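Local atomic coordinates of putative non-ribosomal peptide synthetase (Actinomadura parvosata subsp. kistnae, PDB entry 6M7L), a protein that is a putative non-ribosomal peptide synthetase with a condensation-type domain, and probably takes part in building a peptide natural product without the ribosome. Residues A[292-297]-A[369-374]; A[319-324]-A[343-348]; A[373-378]-A[409-414]; A[284-289]-A[466-471]. All coordinates share one frame; numbering follows the deposited sequence.

The four contacts illustrate how one half of a condensation-type domain is assembled around beta strands. Contact 1 is the hub: its centre lies about 10 Å from that of contact 3 and about 11 Å from that of contact 2. Strand 292-299 pairs with strand 317-324 of contact 2 and, through Gly296, with the chain entering strand 374-380, which contact 3 joins to strand 410-418. Contact 4, centred about 17 Å from contact 1, joins the C-terminal loop to the end of helix 272-288 at the surface. Along the chain, contact 4 encloses the other three, contact 2 is nested within contact 1, and contact 3 begins where contact 1 ends, sharing Gln373 and Val374.

Contact 1 (A[292-297]-A[369-374])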
loop_
_atom_site.group_PDB
_atom_site.type_symbol
_atom_site.label_atom_id
_atom_site.label_comp_id
_atom_site.label_asym_id
_atom_site.label_seq_id
_atom_site.Cartn_x
_atom_site.Cartn_y
_atom_site.Cartn_z
ATOM N N SER A 292 6.163 -30.353 26.547
ATOM C CA SER A 292 6.660 -28.980 26.454
ATOM C C SER A 292 6.960 -28.682 24.990
ATOM O O SER A 292 7.991 -29.107 24.464
ATOM C CB SER A 292 7.896 -28.784 27.322
ATOM O OG SER A 292 8.600 -27.613 26.949
ATOM N N VAL A 293 6.068 -27.941 24.340
ATOM C CA VAL A 293 6.203 -27.593 22.931
ATOM C C VAL A 293 6.551 -26.114 22.825
ATOM O O VAL A 293 6.038 -25.286 23.586
ATOM C CB VAL A 293 4.918 -27.931 22.149
ATOM C CG1 VAL A 293 3.705 -27.381 22.868
ATOM C CG2 VAL A 293 4.991 -27.408 20.724
ATOM N N THR A 294 7.441 -25.789 21.891
ATOM C CA THR A 294 7.907 -24.423 21.674
ATOM C C THR A 294 7.763 -24.099 20.193
ATOM O O THR A 294 8.536 -24.599 19.370
ATOM C CB THR A 294 9.362 -24.256 22.118
ATOM O OG1 THR A 294 9.498 -24.639 23.492
ATOM C CG2 THR A 294 9.809 -22.808 21.949
ATOM N N ILE A 295 6.776 -23.280 19.853
ATOM C CA ILE A 295 6.659 -22.736 18.516
ATOM C C ILE A 295 7.255 -21.334 18.511
ATOM O O ILE A 295 7.545 -20.749 19.555
ATOM C CB ILE A 295 5.196 -22.715 18.014
ATOM C CG1 ILE A 295 4.408 -21.620 18.735
ATOM C CG2 ILE A 295 4.543 -24.079 18.192
ATOM C CD1 ILE A 295 3.564 -20.770 17.813
ATOM N N GLY A 296 7.444 -20.780 17.312
ATOM C CA GLY A 296 7.956 -19.438 17.166
ATOM C C GLY A 296 7.056 -18.625 16.255
ATOM O O GLY A 296 6.088 -19.133 15.683
ATOM N N THR A 297 7.383 -17.343 16.140
ATOM C CA THR A 297 6.678 -16.466 15.219
ATOM C C THR A 297 7.654 -15.406 14.740
ATOM O O THR A 297 8.507 -14.949 15.506
ATOM C CB THR A 297 5.441 -15.827 15.867
ATOM O OG1 THR A 297 4.702 -15.096 14.878
ATOM C CG2 THR A 297 5.832 -14.886 17.002
ATOM N N HIS A 369 16.149 -26.150 12.905
ATOM C CA HIS A 369 16.147 -24.762 13.344
ATOM C C HIS A 369 16.277 -24.686 14.864
ATOM O O HIS A 369 15.740 -25.539 15.580
ATOM C CB HIS A 369 14.867 -24.061 12.887
ATOM C CG HIS A 369 14.894 -22.575 13.061
ATOM N ND1 HIS A 369 14.369 -21.946 14.169
ATOM C CD2 HIS A 369 15.385 -21.594 12.267
ATOM C CE1 HIS A 369 14.534 -20.639 14.049
ATOM N NE2 HIS A 369 15.149 -20.400 12.905
ATOM N N PRO A 370 16.991 -23.689 15.387
ATOM C CA PRO A 370 17.187 -23.604 16.838
ATOM C C PRO A 370 15.900 -23.286 17.585
ATOM O O PRO A 370 14.996 -22.622 17.069
ATOM C CB PRO A 370 18.205 -22.466 16.993
ATOM C CG PRO A 370 18.870 -22.355 15.662
ATOM C CD PRO A 370 17.816 -22.710 14.661
ATOM N N ILE A 371 15.829 -23.796 18.815
ATOM C CA ILE A 371 14.787 -23.495 19.795
ATOM C C ILE A 371 13.407 -23.953 19.331
ATOM O O ILE A 371 12.687 -24.624 20.078
ATOM C CB ILE A 371 14.779 -21.998 20.154
ATOM C CG1 ILE A 371 16.159 -21.574 20.665
ATOM C CG2 ILE A 371 13.728 -21.717 21.217
ATOM C CD1 ILE A 371 16.236 -20.131 21.111
ATOM N N PHE A 372 13.014 -23.589 18.112
ATOM C CA PHE A 372 11.742 -24.043 17.571
ATOM C C PHE A 372 11.923 -24.468 16.123
ATOM O O PHE A 372 12.797 -23.969 15.411
ATOM C CB PHE A 372 10.644 -22.964 17.678
ATOM C CG PHE A 372 10.995 -21.662 17.016
ATOM C CD1 PHE A 372 10.736 -21.458 15.670
ATOM C CD2 PHE A 372 11.566 -20.635 17.746
ATOM C CE1 PHE A 372 11.056 -20.260 15.064
ATOM C CE2 PHE A 372 11.883 -19.432 17.143
ATOM C CZ PHE A 372 11.630 -19.245 15.802
ATOM N N GLN A 373 11.084 -25.414 15.704
ATOM C CA GLN A 373 11.051 -25.878 14.328
ATOM C C GLN A 373 9.711 -25.625 13.662
ATOM O O GLN A 373 9.586 -25.849 12.452
ATOM C CB GLN A 373 11.376 -27.380 14.255
ATOM C CG GLN A 373 12.745 -27.751 14.800
ATOM C CD GLN A 373 12.815 -27.688 16.313
ATOM O OE1 GLN A 373 11.932 -28.191 17.006
ATOM N NE2 GLN A 373 13.861 -27.052 16.833
ATOM N N VAL A 374 8.714 -25.177 14.417
ATOM C CA VAL A 374 7.401 -24.819 13.902
ATOM C C VAL A 374 7.165 -23.350 14.217
ATOM O O VAL A 374 7.461 -22.890 15.325
ATOM C CB VAL A 374 6.297 -25.705 14.516
ATOM C CG1 VAL A 374 4.923 -25.282 14.017
ATOM C CG2 VAL A 374 6.562 -27.167 14.198
#
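Phe372 and Gly296 form the aromatic part of this contact, a CH-pi interaction in which Gly296 CA sits over the centre of the Phe372 ring, 3.6 Å from its centroid and only 4° off the ring normal. Glycine brings no side chain between backbone and ring, so the benzyl group lies flat against the strand. Phe372 CG stands between its own backbone N and carbonyl carbon (chi1 57°), where it lies 3.7 Å from Gly296 N. On the opposite face, near the rim, lie His369 ND1 and Pro370 O.

Hydrogen bonding across the contact comes down to one backbone link: Gly296 N donates to Val374 O over 2.9 Å, in the carbonyl plane. The same oxygen is approached by Ile295 CA at 3.3 Å, a CA-H...O contact. Within the loop, His369 ND1 donates to Phe372 O at 2.8 Å, and Gln373 NE2 to His369 O at 2.7 Å.

Apolar packing is lighter. Thr294 CG2 comes 4.1 Å from Ile371 CG2 as the two side chains cross obliquely, while Ile295 CG2 lies 4.4 Å from Val374 CG1. Val374 also packs on Leu280 and Leu284 of helix 272-288.

The contact thus links strand 292-299 to the loop leading into strand 374-380. Its chemistry implies a strand gripped by one polar bond and one aromatic face, the loop's own hydrogen bonds probably helping to position Phe372.

Contact 2 (A[319-324]-A[343-348]); sequences LALPVD and EDAHRH
The imidazole of His346 receives a methyl of Leu319 on one face: CD2 stands 3.6 Å above the ring plane, over its centre, and touches all five ring atoms in a CH-pi contact. His346 ND1 is hydrogen-bonded to Ser342 O, one turn back in helix 331-346, which would help fix the rotation of the ring. The other imidazole, that of His348, stacks with Phe214 of helix 207-218. Asp344 forms salt bridges with Arg347 and with Arg218 of that same helix.

Ala345 CB points toward the strand and is met by two leucines. Leu319 CD2 lies 3.8 Å from Ala345 CB, and Leu321 CD2 reaches the same methyl at 4.0 Å. Leu319 CG is anti to the backbone N (chi1 -152°), which sets CG 3.9 Å from Ala345 CB. No hydrogen bond crosses between the segments.

Leu321 also touches Phe273 and His277 of helix 272-288, whereas Ala320 faces the other way, onto Ile371 and Phe372. A helix that follows a strand and folds back on one face of its sheet is consistent with the alpha/beta layering expected of a condensation domain, a member of the CoA-dependent acyltransferase clan.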
loop_
_atom_site.group_PDB
_atom_site.type_symbol
_atom_site.label_atom_id
_atom_site.label_comp_id
_atom_site.label_asym_id
_atom_site.label_seq_id
_atom_site.Cartn_x
_atom_site.Cartn_y
_atom_site.Cartn_z
ATOM N N LEU A 319 10.633 -14.810 17.589
ATOM C CA LEU A 319 10.237 -14.877 18.989
ATOM C C LEU A 319 9.830 -16.303 19.324
ATOM O O LEU A 319 8.866 -16.826 18.756
ATOM C CB LEU A 319 9.088 -13.907 19.277
ATOM C CG LEU A 319 8.991 -13.374 20.705
ATOM C CD1 LEU A 319 10.252 -12.596 21.049
ATOM C CD2 LEU A 319 7.752 -12.506 20.869
ATOM N N ALA A 320 10.562 -16.929 20.242
ATOM C CA ALA A 320 10.179 -18.237 20.749
ATOM C C ALA A 320 9.031 -18.089 21.738
ATOM O O ALA A 320 8.986 -17.134 22.520
ATOM C CB ALA A 320 11.368 -18.924 21.421
ATOM N N LEU A 321 8.096 -19.037 21.701
ATOM C CA LEU A 321 6.910 -19.015 22.558
ATOM C C LEU A 321 6.762 -20.359 23.261
ATOM O O LEU A 321 5.805 -21.104 23.013
ATOM C CB LEU A 321 5.659 -18.682 21.743
ATOM C CG LEU A 321 5.742 -17.438 20.852
ATOM C CD1 LEU A 321 4.480 -17.284 20.021
ATOM C CD2 LEU A 321 5.998 -16.194 21.687
ATOM N N PRO A 322 7.688 -20.697 24.160
ATOM C CA PRO A 322 7.624 -22.004 24.828
ATOM C C PRO A 322 6.420 -22.095 25.754
ATOM O O PRO A 322 6.192 -21.220 26.594
ATOM C CB PRO A 322 8.941 -22.068 25.610
ATOM C CG PRO A 322 9.290 -20.645 25.849
ATOM C CD PRO A 322 8.837 -19.902 24.629
ATOM N N VAL A 323 5.652 -23.168 25.599
ATOM C CA VAL A 323 4.468 -23.421 26.407
ATOM C C VAL A 323 4.652 -24.752 27.120
ATOM O O VAL A 323 4.996 -25.758 26.491
ATOM C CB VAL A 323 3.186 -23.425 25.552
ATOM C CG1 VAL A 323 2.020 -23.981 26.347
ATOM C CG2 VAL A 323 2.876 -22.017 25.064
ATOM N N ASP A 324 4.437 -24.750 28.433
ATOM C CA ASP A 324 4.523 -25.961 29.235
ATOM C C ASP A 324 3.141 -26.590 29.324
ATOM O O ASP A 324 2.204 -25.976 29.847
ATOM C CB ASP A 324 5.070 -25.651 30.628
ATOM C CG ASP A 324 5.359 -26.904 31.437
ATOM O OD1 ASP A 324 5.142 -28.020 30.919
ATOM O OD2 ASP A 324 5.811 -26.771 32.593
ATOM N N GLU A 343 2.910 -12.531 26.342
ATOM C CA GLU A 343 3.108 -11.237 26.986
ATOM C C GLU A 343 4.526 -11.100 27.523
ATOM O O GLU A 343 5.163 -10.054 27.349
ATOM C CB GLU A 343 2.084 -11.049 28.105
ATOM C CG GLU A 343 0.682 -10.748 27.605
ATOM C CD GLU A 343 -0.384 -11.048 28.636
ATOM O OE1 GLU A 343 -0.025 -11.391 29.784
ATOM O OE2 GLU A 343 -1.582 -10.948 28.296
ATOM N N ASP A 344 5.040 -12.145 28.174
ATOM C CA ASP A 344 6.396 -12.083 28.708
ATOM C C ASP A 344 7.430 -12.045 27.589
ATOM O O ASP A 344 8.448 -11.352 27.704
ATOM C CB ASP A 344 6.652 -13.272 29.636
ATOM C CG ASP A 344 5.661 -13.341 30.782
ATOM O OD1 ASP A 344 5.100 -12.288 31.153
ATOM O OD2 ASP A 344 5.445 -14.451 31.313
ATOM N N ALA A 345 7.187 -12.779 26.500
ATOM C CA ALA A 345 8.133 -12.796 25.388
ATOM C C ALA A 345 8.214 -11.432 24.715
ATOM O O ALA A 345 9.309 -10.933 24.429
ATOM C CB ALA A 345 7.739 -13.872 24.377
ATOM N N HIS A 346 7.060 -10.813 24.448
ATOM C CA HIS A 346 7.058 -9.483 23.849
ATOM C C HIS A 346 7.626 -8.427 24.790
ATOM O O HIS A 346 8.006 -7.346 24.329
ATOM C CB HIS A 346 5.645 -9.099 23.413
ATOM C CG HIS A 346 5.210 -9.750 22.137
ATOM N ND1 HIS A 346 4.481 -10.920 22.107
ATOM C CD2 HIS A 346 5.411 -9.398 20.845
ATOM C CE1 HIS A 346 4.245 -11.256 20.851
ATOM N NE2 HIS A 346 4.799 -10.351 20.065
ATOM N N ARG A 347 7.690 -8.714 26.089
ATOM C CA ARG A 347 8.398 -7.861 27.034
ATOM C C ARG A 347 9.901 -8.115 27.042
ATOM O O ARG A 347 10.613 -7.478 27.826
ATOM C CB ARG A 347 7.843 -8.056 28.448
ATOM C CG ARG A 347 6.693 -7.131 28.806
ATOM C CD ARG A 347 6.379 -7.180 30.295
ATOM N NE ARG A 347 5.554 -8.329 30.654
ATOM C CZ ARG A 347 4.225 -8.324 30.630
ATOM N NH1 ARG A 347 3.575 -7.230 30.259
ATOM N NH2 ARG A 347 3.547 -9.411 30.973
ATOM N N HIS A 348 10.397 -9.016 26.195
ATOM C CA HIS A 348 11.794 -9.438 26.224
ATOM C C HIS A 348 12.326 -9.655 24.814
ATOM O O HIS A 348 13.063 -10.613 24.555
ATOM C CB HIS A 348 11.968 -10.715 27.046
ATOM C CG HIS A 348 11.682 -10.548 28.506
ATOM N ND1 HIS A 348 10.414 -10.668 29.035
ATOM C CD2 HIS A 348 12.502 -10.289 29.551
ATOM C CE1 HIS A 348 10.466 -10.483 30.342
ATOM N NE2 HIS A 348 11.721 -10.250 30.681
#

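Contact 3 (A[373-378]-A[409-414]); sequences QVALQL and DLWLKL
Gln377 and Trp411 are brought together by torsions on both residues. Trp411 CG is anti to its backbone N; Gln377 CG is anti to the carbonyl carbon (chi1 -48°), and the chain then bends at chi2 (-53°), placing CD beside the indole. Trp411 NE1 donates to Gln377 OE1 over 2.9 Å, meeting a lone pair in the carbonyl plane, with the oxygen in the plane of the indole. Amide and ring planes are nearly perpendicular. The same OE1 also accepts from Arg298 N, so it has two donors. Lys413 CE lies over the centre of one indole face, and Ala375 CB touches Trp411 CD1 at 3.4 Å.

The backbones themselves run parallel, as the parallel pair of a four-stranded mixed sheet in which 374-380 is outermost and 410-418 its neighbour. Ala375 N bonds Leu410 O, Leu412 N bonds Ala375 O, Gln377 N bonds Leu412 O at 2.7 Å, and Leu414 N bonds Gln377 O.

On the other face of the sheet, Leu376 CD1 packs 3.9 Å from Leu412 CG, and Val374 CG2 lies 4.0 Å from Leu410 CB. At the entry to the pair, Asp409 OD2 turns to a salt bridge with Arg238.

Chemically, the pair is two-sided: Val374, Leu376 and Leu378 lie toward helix 272-288, while the opposite face holds a polar indole-amide link that ties both strands to Arg298.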
loop_
_atom_site.group_PDB
_atom_site.type_symbol
_atom_site.label_atom_id
_atom_site.label_comp_id
_atom_site.label_asym_id
_atom_site.label_seq_id
_atom_site.Cartn_x
_atom_site.Cartn_y
_atom_site.Cartn_z
ATOM N N GLN A 373 11.084 -25.414 15.704
ATOM C CA GLN A 373 11.051 -25.878 14.328
ATOM C C GLN A 373 9.711 -25.625 13.662
ATOM O O GLN A 373 9.586 -25.849 12.452
ATOM C CB GLN A 373 11.376 -27.380 14.255
ATOM C CG GLN A 373 12.745 -27.751 14.800
ATOM C CD GLN A 373 12.815 -27.688 16.313
ATOM O OE1 GLN A 373 11.932 -28.191 17.006
ATOM N NE2 GLN A 373 13.861 -27.052 16.833
ATOM N N VAL A 374 8.714 -25.177 14.417
ATOM C CA VAL A 374 7.401 -24.819 13.902
ATOM C C VAL A 374 7.165 -23.350 14.217
ATOM O O VAL A 374 7.461 -22.890 15.325
ATOM C CB VAL A 374 6.297 -25.705 14.516
ATOM C CG1 VAL A 374 4.923 -25.282 14.017
ATOM C CG2 VAL A 374 6.562 -27.167 14.198
ATOM N N ALA A 375 6.654 -22.611 13.238
ATOM C CA ALA A 375 6.355 -21.200 13.417
ATOM C C ALA A 375 4.930 -20.921 12.964
ATOM O O ALA A 375 4.379 -21.625 12.113
ATOM C CB ALA A 375 7.341 -20.308 12.652
ATOM N N LEU A 376 4.335 -19.884 13.547
ATOM C CA LEU A 376 2.943 -19.539 13.299
ATOM C C LEU A 376 2.828 -18.056 12.986
ATOM O O LEU A 376 3.342 -17.217 13.735
ATOM C CB LEU A 376 2.069 -19.894 14.506
ATOM C CG LEU A 376 0.645 -19.334 14.522
ATOM C CD1 LEU A 376 -0.153 -19.824 13.322
ATOM C CD2 LEU A 376 -0.053 -19.699 15.824
ATOM N N GLN A 377 2.158 -17.738 11.881
ATOM C CA GLN A 377 1.790 -16.371 11.543
ATOM C C GLN A 377 0.275 -16.288 11.435
ATOM O O GLN A 377 -0.342 -17.064 10.697
ATOM C CB GLN A 377 2.431 -15.913 10.228
ATOM C CG GLN A 377 3.912 -16.203 10.098
ATOM C CD GLN A 377 4.736 -15.681 11.263
ATOM O OE1 GLN A 377 5.644 -16.360 11.743
ATOM N NE2 GLN A 377 4.434 -14.467 11.712
ATOM N N LEU A 378 -0.319 -15.359 12.176
ATOM C CA LEU A 378 -1.751 -15.090 12.107
ATOM C C LEU A 378 -1.922 -13.613 11.787
ATOM O O LEU A 378 -1.635 -12.752 12.626
ATOM C CB LEU A 378 -2.451 -15.468 13.414
ATOM C CG LEU A 378 -3.980 -15.462 13.386
ATOM C CD1 LEU A 378 -4.531 -16.652 14.153
ATOM C CD2 LEU A 378 -4.529 -14.162 13.951
ATOM N N ASP A 409 10.581 -26.745 9.964
ATOM C CA ASP A 409 9.882 -27.900 9.415
ATOM C C ASP A 409 8.474 -27.524 8.982
ATOM O O ASP A 409 7.980 -28.014 7.959
ATOM C CB ASP A 409 9.827 -29.029 10.443
ATOM C CG ASP A 409 11.171 -29.310 11.066
ATOM O OD1 ASP A 409 12.195 -28.971 10.440
ATOM O OD2 ASP A 409 11.208 -29.871 12.180
ATOM N N LEU A 410 7.820 -26.658 9.751
ATOM C CA LEU A 410 6.448 -26.256 9.496
ATOM C C LEU A 410 6.301 -24.770 9.777
ATOM O O LEU A 410 6.805 -24.266 10.785
ATOM C CB LEU A 410 5.470 -27.060 10.357
ATOM C CG LEU A 410 5.468 -28.567 10.105
ATOM C CD1 LEU A 410 4.800 -29.306 11.252
ATOM C CD2 LEU A 410 4.784 -28.879 8.782
ATOM N N TRP A 411 5.613 -24.073 8.877
ATOM C CA TRP A 411 5.331 -22.649 9.036
ATOM C C TRP A 411 3.856 -22.446 8.707
ATOM O O TRP A 411 3.470 -22.427 7.535
ATOM C CB TRP A 411 6.229 -21.798 8.145
ATOM C CG TRP A 411 6.348 -20.385 8.621
ATOM C CD1 TRP A 411 5.719 -19.830 9.697
ATOM C CD2 TRP A 411 7.148 -19.345 8.045
ATOM N NE1 TRP A 411 6.080 -18.512 9.830
ATOM C CE2 TRP A 411 6.952 -18.187 8.825
ATOM C CE3 TRP A 411 8.009 -19.280 6.945
ATOM C CZ2 TRP A 411 7.586 -16.980 8.543
ATOM C CZ3 TRP A 411 8.636 -18.081 6.665
ATOM C CH2 TRP A 411 8.421 -16.946 7.462
ATOM N N LEU A 412 3.035 -22.301 9.741
ATOM C CA LEU A 412 1.597 -22.125 9.574
ATOM C C LEU A 412 1.295 -20.634 9.455
ATOM O O LEU A 412 1.440 -19.883 10.424
ATOM C CB LEU A 412 0.844 -22.755 10.741
ATOM C CG LEU A 412 -0.676 -22.603 10.707
ATOM C CD1 LEU A 412 -1.254 -23.181 9.422
ATOM C CD2 LEU A 412 -1.288 -23.268 11.925
ATOM N N LYS A 413 0.878 -20.210 8.266
ATOM C CA LYS A 413 0.535 -18.822 7.983
ATOM C C LYS A 413 -0.959 -18.741 7.708
ATOM O O LYS A 413 -1.444 -19.330 6.736
ATOM C CB LYS A 413 1.329 -18.302 6.784
ATOM C CG LYS A 413 2.836 -18.423 6.928
ATOM C CD LYS A 413 3.513 -18.376 5.564
ATOM C CE LYS A 413 4.991 -18.055 5.690
ATOM N NZ LYS A 413 5.721 -18.225 4.404
ATOM N N LEU A 414 -1.687 -18.014 8.552
ATOM C CA LEU A 414 -3.140 -17.966 8.470
ATOM C C LEU A 414 -3.631 -16.527 8.399
ATOM O O LEU A 414 -3.057 -15.628 9.022
ATOM C CB LEU A 414 -3.781 -18.675 9.668
ATOM C CG LEU A 414 -3.545 -20.183 9.717
ATOM C CD1 LEU A 414 -3.997 -20.761 11.045
ATOM C CD2 LEU A 414 -4.264 -20.856 8.564
#

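Contact 4 (A[284-289]-A[466-471])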
loop_
_atom_site.group_PDB
_atom_site.type_symbol
_atom_site.label_atom_id
_atom_site.label_comp_id
_atom_site.label_asym_id
_atom_site.label_seq_id
_atom_site.Cartn_x
_atom_site.Cartn_y
_atom_site.Cartn_z
ATOM N N LEU A 284 1.084 -30.714 18.233
ATOM C CA LEU A 284 2.490 -31.100 18.279
ATOM C C LEU A 284 2.810 -31.892 19.537
ATOM O O LEU A 284 3.652 -32.797 19.503
ATOM C CB LEU A 284 3.379 -29.861 18.196
ATOM C CG LEU A 284 3.259 -29.032 16.918
ATOM C CD1 LEU A 284 4.310 -27.934 16.901
ATOM C CD2 LEU A 284 3.382 -29.920 15.689
ATOM N N SER A 285 2.151 -31.570 20.652
ATOM C CA SER A 285 2.392 -32.298 21.893
ATOM C C SER A 285 2.035 -33.770 21.746
ATOM O O SER A 285 2.774 -34.645 22.211
ATOM C CB SER A 285 1.593 -31.669 23.033
ATOM O OG SER A 285 1.844 -32.327 24.262
ATOM N N ARG A 286 0.907 -34.062 21.098
ATOM C CA ARG A 286 0.475 -35.447 20.947
ATOM C C ARG A 286 1.232 -36.155 19.829
ATOM O O ARG A 286 1.536 -37.348 19.943
ATOM C CB ARG A 286 -1.032 -35.494 20.694
ATOM C CG ARG A 286 -1.863 -35.042 21.883
ATOM C CD ARG A 286 -2.070 -36.182 22.864
ATOM N NE ARG A 286 -2.907 -37.228 22.285
ATOM C CZ ARG A 286 -4.234 -37.239 22.351
ATOM N NH1 ARG A 286 -4.921 -38.227 21.792
ATOM N NH2 ARG A 286 -4.876 -36.261 22.974
ATOM N N LEU A 287 1.543 -35.439 18.746
ATOM C CA LEU A 287 2.296 -36.039 17.650
ATOM C C LEU A 287 3.692 -36.447 18.102
ATOM O O LEU A 287 4.154 -37.556 17.810
ATOM C CB LEU A 287 2.379 -35.067 16.473
ATOM C CG LEU A 287 1.102 -34.845 15.665
ATOM C CD1 LEU A 287 1.335 -33.796 14.591
ATOM C CD2 LEU A 287 0.629 -36.153 15.052
ATOM N N ASP A 288 4.378 -35.563 18.817
ATOM C CA ASP A 288 5.737 -35.821 19.271
ATOM C C ASP A 288 5.795 -36.382 20.686
ATOM O O ASP A 288 6.890 -36.689 21.169
ATOM C CB ASP A 288 6.567 -34.536 19.185
ATOM C CG ASP A 288 6.471 -33.871 17.823
ATOM O OD1 ASP A 288 6.264 -34.590 16.821
ATOM O OD2 ASP A 288 6.600 -32.630 17.755
ATOM N N GLY A 289 4.656 -36.520 21.357
ATOM C CA GLY A 289 4.632 -37.094 22.695
ATOM C C GLY A 289 5.406 -36.300 23.725
ATOM O O GLY A 289 6.027 -36.887 24.620
ATOM N N SER A 466 -5.065 -34.773 26.939
ATOM C CA SER A 466 -5.004 -36.213 26.712
ATOM C C SER A 466 -6.195 -36.717 25.904
ATOM O O SER A 466 -6.035 -37.579 25.035
ATOM C CB SER A 466 -4.931 -36.951 28.047
ATOM O OG SER A 466 -6.123 -36.768 28.791
ATOM N N GLN A 467 -7.391 -36.199 26.179
ATOM C CA GLN A 467 -8.615 -36.681 25.553
ATOM C C GLN A 467 -8.913 -35.995 24.222
ATOM O O GLN A 467 -10.073 -35.962 23.798
ATOM C CB GLN A 467 -9.797 -36.509 26.511
ATOM C CG GLN A 467 -9.971 -35.094 27.038
ATOM C CD GLN A 467 -11.204 -34.942 27.908
ATOM O OE1 GLN A 467 -11.740 -33.842 28.058
ATOM N NE2 GLN A 467 -11.659 -36.045 28.489
ATOM N N VAL A 468 -7.901 -35.463 23.556
ATOM C CA VAL A 468 -8.085 -34.775 22.285
ATOM C C VAL A 468 -7.862 -35.764 21.148
ATOM O O VAL A 468 -7.092 -36.722 21.268
ATOM C CB VAL A 468 -7.153 -33.547 22.199
ATOM C CG1 VAL A 468 -6.194 -33.649 21.020
ATOM C CG2 VAL A 468 -7.977 -32.275 22.134
ATOM N N ASP A 469 -8.559 -35.540 20.033
ATOM C CA ASP A 469 -8.616 -36.504 18.934
ATOM C C ASP A 469 -7.479 -36.225 17.955
ATOM O O ASP A 469 -7.583 -35.343 17.098
ATOM C CB ASP A 469 -9.975 -36.434 18.246
ATOM C CG ASP A 469 -10.284 -37.668 17.424
ATOM O OD1 ASP A 469 -9.346 -38.266 16.855
ATOM O OD2 ASP A 469 -11.473 -38.043 17.345
ATOM N N VAL A 470 -6.392 -36.984 18.077
ATOM C CA VAL A 470 -5.283 -36.932 17.124
ATOM C C VAL A 470 -4.853 -38.357 16.792
ATOM O O VAL A 470 -4.061 -38.953 17.538
ATOM C CB VAL A 470 -4.097 -36.119 17.670
ATOM C CG1 VAL A 470 -2.941 -36.139 16.676
ATOM C CG2 VAL A 470 -4.509 -34.686 17.962
ATOM N N PRO A 471 -5.357 -38.954 15.702
ATOM C CA PRO A 471 -4.924 -40.293 15.289
ATOM C C PRO A 471 -3.544 -40.281 14.635
ATOM O O PRO A 471 -2.575 -40.706 15.266
ATOM C CB PRO A 471 -5.998 -40.720 14.280
ATOM C CG PRO A 471 -7.143 -39.770 14.489
ATOM C CD PRO A 471 -6.512 -38.488 14.918
#
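Arg286 and Val468 make the more closely packed part of this surface contact, which joins the end of helix 272-288 to the loop after helix 440-459. The arginine chain bends at chi2 (-84°) and again at chi3, and the guanidinium arrives with Val468 O at its edge. Arg286 NH1 and NH2 both approach Val468 O, NH1 at 2.7 Å, each by a weak, bent bond. A further bond runs from Arg286 NH2 to Leu465 O. Ser466 O lies over one face of the guanidinium without the angle for a hydrogen bond, and Val468 CG1 packs 3.5 Å from Arg286 NH2. Val468 is itself buried, against Leu453 and Met282.

Beside this polar grip, Val470 turns its side chain to the helix. Val470 CG1 touches Leu287 CD2 at 3.9 Å, the two side chains crossing at about a right angle, and Val470 CB lies 4.4 Å from Arg286 CB.

The looser side belongs to the tail's exposed residues. Gln467 and Asp469 point away from the helix; Asp469 OD1 stays 6.6 Å from Arg286 NH1, which might give a weak attraction at most, and is no salt bridge.

The chemistry suggests that one arginine meets main-chain carbonyls of the tail, Val468 O weakly and Leu465 O by a further bond, so the link probably relies on backbone shape, with one small apolar patch as its companion.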